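Local structure of BDI_3064 protein (Parabacteroides distasonis ATCC 8503, 5Z06) at residues 38-43 against 66-71; 258-263 against 269-274; 537-542 against 668-673. The protein hydrolyses linear beta-1,2-glucans and beta-1,2-glucooligosaccharides of four or more units as an exo-acting enzyme, releasing the disaccharide sophorose from the non-reducing end. All blocks are in the same frame, centred on the assembly; numbering follows the deposited sequence.

In the fold
The three contacts follow one another along the chain, each closing before the next opens, and they belong to three separate parts of a monomeric enzyme. Contact 1 lies in an N-terminal region consistent with a beta-sandwich, between the chain leading into strand 42-43 and strand 65-71. Contact 2 joins strand 254-262 of another, four-stranded antiparallel sheet to the loop that leads into its edge strand 275-278. Contact 3 packs a loop on helix 665-680 in the helical, glycoamylase-like part. Centres are 33 Å apart for contacts 1 and 2, and 38 Å for either paired with contact 3; contacts 1 and 3 lie on opposite sides of the chain's centre. They are thus local packing, and none touches another.

Contact 1. Residues 38-43 against 66-71; sequences HHLPVA and WYSEIQ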
loop_
_atom_site.group_PDB
_atom_site.type_symbol
_atom_site.label_atom_id
_atom_site.label_comp_id
_atom_site.label_asym_id
_atom_site.label_seq_id
_atom_site.Cartn_x
_atom_site.Cartn_y
_atom_site.Cartn_z
ATOM N N HIS A 38 -4.234 -18.829 -18.089
ATOM C CA HIS A 38 -3.857 -17.870 -19.105
ATOM C C HIS A 38 -2.896 -16.817 -18.623
ATOM O O HIS A 38 -2.865 -15.724 -19.173
ATOM C CB HIS A 38 -5.099 -17.268 -19.779
ATOM C CG HIS A 38 -6.006 -18.311 -20.337
ATOM N ND1 HIS A 38 -5.624 -19.135 -21.379
ATOM C CD2 HIS A 38 -7.239 -18.717 -19.966
ATOM C CE1 HIS A 38 -6.609 -19.972 -21.657
ATOM N NE2 HIS A 38 -7.599 -19.743 -20.812
ATOM N N HIS A 39 -2.083 -17.173 -17.631
ATOM C CA HIS A 39 -1.002 -16.340 -17.155
ATOM C C HIS A 39 0.250 -17.138 -17.437
ATOM O O HIS A 39 0.218 -18.375 -17.495
ATOM C CB HIS A 39 -1.090 -16.072 -15.658
ATOM C CG HIS A 39 -2.306 -15.300 -15.239
ATOM N ND1 HIS A 39 -2.562 -14.013 -15.659
ATOM C CD2 HIS A 39 -3.320 -15.627 -14.403
ATOM C CE1 HIS A 39 -3.695 -13.593 -15.124
ATOM N NE2 HIS A 39 -4.174 -14.552 -14.356
ATOM N N LEU A 40 1.344 -16.414 -17.598
ATOM C CA LEU A 40 2.634 -16.995 -17.811
ATOM C C LEU A 40 3.106 -17.634 -16.543
ATOM O O LEU A 40 2.823 -17.113 -15.472
ATOM C CB LEU A 40 3.646 -15.941 -18.232
ATOM C CG LEU A 40 3.522 -15.528 -19.680
ATOM C CD1 LEU A 40 4.490 -14.393 -19.957
ATOM C CD2 LEU A 40 3.821 -16.705 -20.602
ATOM N N PRO A 41 3.825 -18.763 -16.654
ATOM C CA PRO A 41 4.406 -19.331 -15.451
ATOM C C PRO A 41 5.549 -18.500 -14.952
ATOM O O PRO A 41 6.209 -17.808 -15.722
ATOM C CB PRO A 41 4.890 -20.717 -15.896
ATOM C CG PRO A 41 4.158 -20.997 -17.149
ATOM C CD PRO A 41 3.981 -19.660 -17.802
ATOM N N VAL A 42 5.773 -18.561 -13.656
ATOM C CA VAL A 42 6.894 -17.898 -13.047
ATOM C C VAL A 42 7.906 -18.983 -12.782
ATOM O O VAL A 42 7.639 -19.914 -12.026
ATOM C CB VAL A 42 6.497 -17.233 -11.730
ATOM C CG1 VAL A 42 7.722 -16.711 -10.997
ATOM C CG2 VAL A 42 5.546 -16.088 -12.012
ATOM N N ALA A 43 9.074 -18.846 -13.378
ATOM C CA ALA A 43 10.161 -19.760 -13.111
ATOM C C ALA A 43 10.938 -19.226 -11.921
ATOM O O ALA A 43 11.527 -18.128 -11.993
ATOM C CB ALA A 43 11.063 -19.863 -14.314
ATOM N N TRP A 66 -0.212 -18.753 -30.976
ATOM C CA TRP A 66 -0.199 -18.417 -29.582
ATOM C C TRP A 66 0.090 -16.945 -29.397
ATOM O O TRP A 66 0.650 -16.284 -30.270
ATOM C CB TRP A 66 0.778 -19.306 -28.790
ATOM C CG TRP A 66 2.217 -19.237 -29.168
ATOM C CD1 TRP A 66 2.907 -20.125 -29.945
ATOM C CD2 TRP A 66 3.168 -18.257 -28.745
ATOM N NE1 TRP A 66 4.220 -19.756 -30.038
ATOM C CE2 TRP A 66 4.413 -18.613 -29.315
ATOM C CE3 TRP A 66 3.089 -17.117 -27.950
ATOM C CZ2 TRP A 66 5.573 -17.865 -29.107
ATOM C CZ3 TRP A 66 4.231 -16.380 -27.739
ATOM C CH2 TRP A 66 5.458 -16.745 -28.325
ATOM N N TYR A 67 -0.325 -16.445 -28.242
ATOM C CA TYR A 67 -0.141 -15.065 -27.871
ATOM C C TYR A 67 0.281 -15.024 -26.410
ATOM O O TYR A 67 -0.254 -15.763 -25.569
ATOM C CB TYR A 67 -1.438 -14.299 -28.052
ATOM C CG TYR A 67 -1.305 -12.857 -27.643
ATOM C CD1 TYR A 67 -0.632 -11.950 -28.454
ATOM C CD2 TYR A 67 -1.822 -12.406 -26.422
ATOM C CE1 TYR A 67 -0.487 -10.632 -28.066
ATOM C CE2 TYR A 67 -1.685 -11.091 -26.026
ATOM C CZ TYR A 67 -1.024 -10.214 -26.842
ATOM O OH TYR A 67 -0.895 -8.924 -26.450
ATOM N N SER A 68 1.240 -14.169 -26.117
ATOM C CA SER A 68 1.538 -13.849 -24.757
ATOM C C SER A 68 1.767 -12.375 -24.633
ATOM O O SER A 68 2.204 -11.737 -25.577
ATOM C CB SER A 68 2.774 -14.579 -24.282
ATOM O OG SER A 68 2.879 -14.413 -22.897
ATOM N N GLU A 69 1.456 -11.832 -23.463
ATOM C CA GLU A 69 1.893 -10.490 -23.145
ATOM C C GLU A 69 2.234 -10.352 -21.685
ATOM O O GLU A 69 1.636 -11.015 -20.830
ATOM C CB GLU A 69 0.838 -9.467 -23.528
ATOM C CG GLU A 69 -0.485 -9.645 -22.828
ATOM C CD GLU A 69 -1.442 -8.511 -23.130
ATOM O OE1 GLU A 69 -2.013 -7.950 -22.177
ATOM O OE2 GLU A 69 -1.618 -8.174 -24.325
ATOM N N ILE A 70 3.197 -9.477 -21.424
ATOM C CA ILE A 70 3.617 -9.122 -20.100
ATOM C C ILE A 70 3.114 -7.701 -19.894
ATOM O O ILE A 70 3.556 -6.767 -20.562
ATOM C CB ILE A 70 5.134 -9.205 -19.962
ATOM C CG1 ILE A 70 5.598 -10.637 -20.210
ATOM C CG2 ILE A 70 5.562 -8.794 -18.565
ATOM C CD1 ILE A 70 6.048 -10.909 -21.616
ATOM N N GLN A 71 2.195 -7.562 -18.957
ATOM C CA GLN A 71 1.484 -6.314 -18.735
ATOM C C GLN A 71 2.178 -5.440 -17.703
ATOM O O GLN A 71 2.604 -5.913 -16.627
ATOM C CB GLN A 71 0.075 -6.597 -18.292
ATOM C CG GLN A 71 -0.751 -7.337 -19.324
ATOM C CD GLN A 71 -1.936 -8.064 -18.725
ATOM O OE1 GLN A 71 -2.122 -8.074 -17.517
ATOM N NE2 GLN A 71 -2.738 -8.687 -19.574
#
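The hydroxyl of Ser68 is hydrogen-bonded to the carbonyl oxygen of Gln24 on neighbouring strand 23-28, and the branched end of Leu40 packs against the same oxygen. Leu40 CD1 and Ser68 OG are 3.4 Å apart, and CD2 comes equally near, with the oxygen set against the fork of the leucine. Ser68 puts OG opposite its own backbone N (chi1 -170°), which turns the oxygen to this meeting point; a serine is small enough to sit here beneath a leucine.

The same Leu40 CD1 reaches Ile70 CG1 at 3.9 Å, the two side chains crossing at about a right angle. Along the extended strand Ser68 points to Leu40 and the end of Ile70 reaches it, while Glu69, between them, points away. There Gln71 NE2 donates to Glu69 OE1 at 2.8 Å, on the anti side of the carboxylate, and Arg108 forms a salt bridge with OE2.

Leu40 packs between two antiparallel sheets, consistent with a beta-sandwich: it also touches Leu56 of strand 53-59, and Ile70 packs on Leu54 of that strand and Leu160 of strand 155-161. The chemistry is apolar with one hydroxyl let in, and that buried oxygen is tolerable because Gln24 meets its hydrogen-bonding need, with the Leu40 methyls likely to keep water away.

Contact 2. Residues 258-263 against 269-274; sequences KVTAVD and SNDSQT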
loop_
_atom_site.group_PDB
_atom_site.type_symbol
_atom_site.label_atom_id
_atom_site.label_comp_id
_atom_site.label_asym_id
_atom_site.label_seq_id
_atom_site.Cartn_x
_atom_site.Cartn_y
_atom_site.Cartn_z
ATOM N N LYS A 258 24.743 -10.250 2.479
ATOM C CA LYS A 258 25.739 -9.420 1.875
ATOM C C LYS A 258 24.980 -8.675 0.802
ATOM O O LYS A 258 24.192 -9.276 0.060
ATOM C CB LYS A 258 26.773 -10.327 1.231
ATOM C CG LYS A 258 28.209 -9.888 1.321
ATOM C CD LYS A 258 29.137 -11.068 1.021
ATOM C CE LYS A 258 28.772 -11.742 -0.303
ATOM N NZ LYS A 258 29.858 -12.605 -0.828
ATOM N N VAL A 259 25.215 -7.378 0.703
ATOM C CA VAL A 259 24.498 -6.578 -0.269
ATOM C C VAL A 259 25.489 -5.823 -1.141
ATOM O O VAL A 259 26.467 -5.260 -0.646
ATOM C CB VAL A 259 23.550 -5.615 0.452
ATOM C CG1 VAL A 259 22.828 -4.707 -0.540
ATOM C CG2 VAL A 259 22.558 -6.414 1.285
ATOM N N THR A 260 25.217 -5.801 -2.440
ATOM C CA THR A 260 25.985 -4.981 -3.379
ATOM C C THR A 260 25.051 -3.963 -4.021
ATOM O O THR A 260 23.842 -4.148 -4.000
ATOM C CB THR A 260 26.622 -5.846 -4.493
ATOM O OG1 THR A 260 25.599 -6.457 -5.274
ATOM C CG2 THR A 260 27.514 -6.943 -3.916
ATOM N N ALA A 261 25.632 -2.891 -4.568
ATOM C CA ALA A 261 24.924 -1.930 -5.424
ATOM C C ALA A 261 25.244 -2.209 -6.884
ATOM O O ALA A 261 26.395 -2.436 -7.244
ATOM C CB ALA A 261 25.310 -0.507 -5.071
ATOM N N VAL A 262 24.218 -2.181 -7.723
ATOM C CA VAL A 262 24.337 -2.478 -9.141
ATOM C C VAL A 262 23.902 -1.230 -9.892
ATOM O O VAL A 262 22.843 -0.684 -9.604
ATOM C CB VAL A 262 23.451 -3.670 -9.526
ATOM C CG1 VAL A 262 23.547 -3.996 -11.012
ATOM C CG2 VAL A 262 23.830 -4.884 -8.693
ATOM N N ASP A 263 24.728 -0.767 -10.835
ATOM C CA ASP A 263 24.383 0.394 -11.659
ATOM C C ASP A 263 23.625 -0.064 -12.890
ATOM O O ASP A 263 23.470 -1.270 -13.115
ATOM C CB ASP A 263 25.630 1.241 -12.005
ATOM C CG ASP A 263 26.609 0.553 -12.973
ATOM O OD1 ASP A 263 26.216 -0.313 -13.775
ATOM O OD2 ASP A 263 27.801 0.915 -12.921
ATOM N N SER A 269 29.030 -3.173 -7.251
ATOM C CA SER A 269 29.912 -2.713 -6.206
ATOM C C SER A 269 30.628 -3.880 -5.560
ATOM O O SER A 269 30.321 -5.060 -5.796
ATOM C CB SER A 269 29.128 -1.999 -5.104
ATOM O OG SER A 269 28.446 -2.946 -4.291
ATOM N N ASN A 270 31.561 -3.530 -4.696
ATOM C CA ASN A 270 32.099 -4.504 -3.771
ATOM C C ASN A 270 30.998 -4.931 -2.790
ATOM O O ASN A 270 29.909 -4.354 -2.764
ATOM C CB ASN A 270 33.348 -3.966 -3.049
ATOM C CG ASN A 270 33.071 -2.745 -2.204
ATOM O OD1 ASN A 270 32.219 -1.923 -2.537
ATOM N ND2 ASN A 270 33.803 -2.610 -1.105
ATOM N N ASP A 271 31.302 -5.962 -2.013
ATOM C CA ASP A 271 30.409 -6.463 -0.982
ATOM C C ASP A 271 30.283 -5.494 0.181
ATOM O O ASP A 271 31.254 -4.834 0.557
ATOM C CB ASP A 271 30.933 -7.787 -0.421
ATOM C CG ASP A 271 30.794 -8.920 -1.385
ATOM O OD1 ASP A 271 30.193 -8.734 -2.459
ATOM O OD2 ASP A 271 31.282 -10.019 -1.063
ATOM N N SER A 272 29.088 -5.438 0.762
ATOM C CA SER A 272 28.901 -4.842 2.080
ATOM C C SER A 272 29.589 -5.746 3.104
ATOM O O SER A 272 30.000 -6.857 2.768
ATOM C CB SER A 272 27.401 -4.743 2.410
ATOM O OG SER A 272 26.795 -6.027 2.394
ATOM N N GLN A 273 29.672 -5.315 4.359
ATOM C CA GLN A 273 30.036 -6.267 5.401
ATOM C C GLN A 273 28.949 -7.358 5.426
ATOM O O GLN A 273 27.825 -7.170 4.930
ATOM C CB GLN A 273 30.240 -5.612 6.786
ATOM C CG GLN A 273 28.994 -5.029 7.464
ATOM C CD GLN A 273 29.056 -5.012 8.996
ATOM O OE1 GLN A 273 30.046 -5.438 9.609
ATOM N NE2 GLN A 273 27.976 -4.520 9.625
ATOM N N THR A 274 29.305 -8.508 5.962
ATOM C CA THR A 274 28.375 -9.613 6.088
ATOM C C THR A 274 27.678 -9.493 7.432
ATOM O O THR A 274 28.313 -9.220 8.442
ATOM C CB THR A 274 29.105 -10.956 5.941
ATOM O OG1 THR A 274 29.563 -11.068 4.588
ATOM C CG2 THR A 274 28.182 -12.134 6.255
#
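Ser269 and Ser272 join loop 269-274 to strand 254-262, each with a backbone N-H and a hydroxyl on the same strand residue. Ser269 N donates to Ala261 O at 2.7 Å, nearly along the C=O axis, and Ser269 OG accepts from Ala261 N at 2.8 Å. Ser272 repeats the pattern two strand residues away, at Val259: its N donates to Val259 O, and its OG takes the N-H of Val259 at 2.7 Å with an angle of 169°. Each hydroxyl stands in for the carbonyl that a regular antiparallel neighbour would offer, and each in turn donates a hydrogen bond to the carbonyl oxygen of the next residue, Asn270 or Gln273. A chi1 near +60° tucks both oxygens back over the main chain, a position serine accepts readily.

At the exposed side, Lys258 NZ makes a salt bridge with Asp271 OD2 at 3.0 Å, approaching from above the carboxylate plane. The bend of the lysine at chi3 (53°) brings its tail over the acid, its CD lies 3.6 Å from Thr274 OG1, and Tyr231 adds a cation-pi contact. A methionine in its place would probably leave the charge of Asp271 without this mate. Beside the acid, Thr260 CG2 lies 3.5 Å from Asp271 OD1, while Thr260 OG1 turns to Glu268.

Further out, strand 254-262 pairs with strand 219-225 on one side and leads through this loop to strand 275-278 on the other. Val259 packs on Leu195 of strand 194-200 and on Ile207 and Trp209 of strand 204-210, an arrangement of two facing sets of strands, consistent with a fibronectin type III-like sandwich.

Contact 3. Residues 537-542 against 668-673; sequences IHYSYL and QAPVTV
Leu542 and Val673 make the closest aliphatic packing: Leu542 CD2 meets Val673 CG1 at 3.8 Å, and Leu542 CB is equally close to that methyl, the two side chains crossing at about a right angle. The valine sets CG1 opposite its backbone N (chi1 168°), which directs this branch to the leucine. One turn back, Leu542 CD2 also lies 4.1 Å from Pro670 CA, bridging two residues on the same side of the helix. Leucine suits the place because its CD2 branch reaches both Pro670 and Val673 while its CB also packs on the valine.

An aromatic contact follows: Pro670 CG approaches the Tyr539 ring obliquely, 4.0 Å from CE1. The tyrosine side chain also lies about 4 Å from a bound glycerol, probably carried over from the crystallisation liquor.

The setting is the helical domain, where the family relationship points to an (alpha/alpha)6 barrel; helix 665-680 would be one of its helices, and helix 323-338 covers the contact through Phe328 and Met331. Pro670 has no N-H to give to the preceding turn, and the helix is kinked there, with Val671 N making a weak bond to Gln668 O at 3.0 Å.

Polar bonds fix the loop itself. Tyr541 N donates to His538 O at 2.8 Å, closing a turn, while Leu542 O accepts from Asn677 ND2 further along the helix and Tyr541 O from Trp684 NE1.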
loop_
_atom_site.group_PDB
_atom_site.type_symbol
_atom_site.label_atom_id
_atom_site.label_comp_id
_atom_site.label_asym_id
_atom_site.label_seq_id
_atom_site.Cartn_x
_atom_site.Cartn_y
_atom_site.Cartn_z
ATOM N N ILE A 537 -14.290 0.990 10.876
ATOM C CA ILE A 537 -14.110 0.847 12.322
ATOM C C ILE A 537 -12.680 1.109 12.836
ATOM O O ILE A 537 -12.383 0.902 14.005
ATOM C CB ILE A 537 -14.646 -0.506 12.838
ATOM C CG1 ILE A 537 -13.806 -1.688 12.326
ATOM C CG2 ILE A 537 -16.098 -0.652 12.438
ATOM C CD1 ILE A 537 -13.969 -2.924 13.151
ATOM N N HIS A 538 -11.809 1.583 11.957
ATOM C CA HIS A 538 -10.422 1.820 12.283
ATOM C C HIS A 538 -10.151 3.307 12.381
ATOM O O HIS A 538 -9.868 3.803 13.464
ATOM C CB HIS A 538 -9.503 1.193 11.229
ATOM C CG HIS A 538 -9.643 -0.286 11.135
ATOM N ND1 HIS A 538 -9.294 -0.994 10.004
ATOM C CD2 HIS A 538 -10.114 -1.194 12.025
ATOM C CE1 HIS A 538 -9.583 -2.271 10.186
ATOM N NE2 HIS A 538 -10.064 -2.423 11.410
ATOM N N TYR A 539 -10.292 4.010 11.256
ATOM C CA TYR A 539 -9.700 5.339 11.103
ATOM C C TYR A 539 -10.197 6.344 12.121
ATOM O O TYR A 539 -9.398 7.047 12.714
ATOM C CB TYR A 539 -9.954 5.890 9.720
ATOM C CG TYR A 539 -9.312 5.152 8.570
ATOM C CD1 TYR A 539 -8.437 4.099 8.756
ATOM C CD2 TYR A 539 -9.543 5.584 7.274
ATOM C CE1 TYR A 539 -7.853 3.469 7.675
ATOM C CE2 TYR A 539 -8.954 4.972 6.191
ATOM C CZ TYR A 539 -8.125 3.902 6.392
ATOM O OH TYR A 539 -7.549 3.302 5.297
ATOM N N SER A 540 -11.508 6.396 12.326
ATOM C CA SER A 540 -12.094 7.310 13.315
ATOM C C SER A 540 -11.932 6.835 14.752
ATOM O O SER A 540 -12.404 7.514 15.679
ATOM C CB SER A 540 -13.593 7.561 13.038
ATOM O OG SER A 540 -13.752 8.478 11.987
ATOM N N TYR A 541 -11.312 5.673 14.935
ATOM C CA TYR A 541 -11.234 5.006 16.216
ATOM C C TYR A 541 -9.808 4.660 16.601
ATOM O O TYR A 541 -9.570 3.780 17.445
ATOM C CB TYR A 541 -12.159 3.772 16.217
ATOM C CG TYR A 541 -13.514 4.201 15.730
ATOM C CD1 TYR A 541 -14.362 4.960 16.550
ATOM C CD2 TYR A 541 -13.916 3.956 14.428
ATOM C CE1 TYR A 541 -15.569 5.425 16.090
ATOM C CE2 TYR A 541 -15.132 4.417 13.968
ATOM C CZ TYR A 541 -15.949 5.153 14.809
ATOM O OH TYR A 541 -17.144 5.610 14.326
ATOM N N LEU A 542 -8.859 5.363 16.000
ATOM C CA LEU A 542 -7.462 5.229 16.394
ATOM C C LEU A 542 -7.227 5.968 17.683
ATOM O O LEU A 542 -6.468 5.511 18.540
ATOM C CB LEU A 542 -6.539 5.781 15.313
ATOM C CG LEU A 542 -6.701 5.054 13.988
ATOM C CD1 LEU A 542 -5.735 5.619 12.982
ATOM C CD2 LEU A 542 -6.478 3.558 14.111
ATOM N N GLN A 668 -1.039 0.798 6.927
ATOM C CA GLN A 668 -0.027 0.186 7.807
ATOM C C GLN A 668 -0.172 0.721 9.210
ATOM O O GLN A 668 -0.118 -0.040 10.164
ATOM C CB GLN A 668 1.398 0.405 7.286
ATOM C CG GLN A 668 1.741 -0.161 5.913
ATOM C CD GLN A 668 1.327 -1.602 5.724
ATOM O OE1 GLN A 668 0.167 -1.862 5.437
ATOM N NE2 GLN A 668 2.263 -2.550 5.920
ATOM N N ALA A 669 -0.340 2.027 9.350
ATOM C CA ALA A 669 -0.349 2.631 10.693
ATOM C C ALA A 669 -1.512 2.122 11.547
ATOM O O ALA A 669 -1.329 1.858 12.754
ATOM C CB ALA A 669 -0.373 4.147 10.622
ATOM N N PRO A 670 -2.714 1.961 10.941
ATOM C CA PRO A 670 -3.789 1.444 11.773
ATOM C C PRO A 670 -3.450 0.146 12.438
ATOM O O PRO A 670 -3.935 -0.118 13.533
ATOM C CB PRO A 670 -4.935 1.265 10.782
ATOM C CG PRO A 670 -4.763 2.471 9.932
ATOM C CD PRO A 670 -3.260 2.512 9.694
ATOM N N VAL A 671 -2.601 -0.646 11.805
ATOM C CA VAL A 671 -2.231 -1.927 12.382
ATOM C C VAL A 671 -1.410 -1.680 13.656
ATOM O O VAL A 671 -1.736 -2.193 14.732
ATOM C CB VAL A 671 -1.459 -2.785 11.378
ATOM C CG1 VAL A 671 -0.994 -4.096 12.036
ATOM C CG2 VAL A 671 -2.338 -3.040 10.150
ATOM N N THR A 672 -0.378 -0.864 13.534
ATOM C CA THR A 672 0.438 -0.523 14.707
ATOM C C THR A 672 -0.435 0.065 15.802
ATOM O O THR A 672 -0.369 -0.347 16.946
ATOM C CB THR A 672 1.522 0.475 14.329
ATOM O OG1 THR A 672 2.329 -0.094 13.291
ATOM C CG2 THR A 672 2.425 0.844 15.546
ATOM N N VAL A 673 -1.286 1.008 15.418
ATOM C CA VAL A 673 -2.008 1.819 16.367
ATOM C C VAL A 673 -3.062 1.006 17.076
ATOM O O VAL A 673 -3.176 1.076 18.292
ATOM C CB VAL A 673 -2.675 3.010 15.670
ATOM C CG1 VAL A 673 -3.673 3.695 16.606
ATOM C CG2 VAL A 673 -1.616 3.995 15.220
#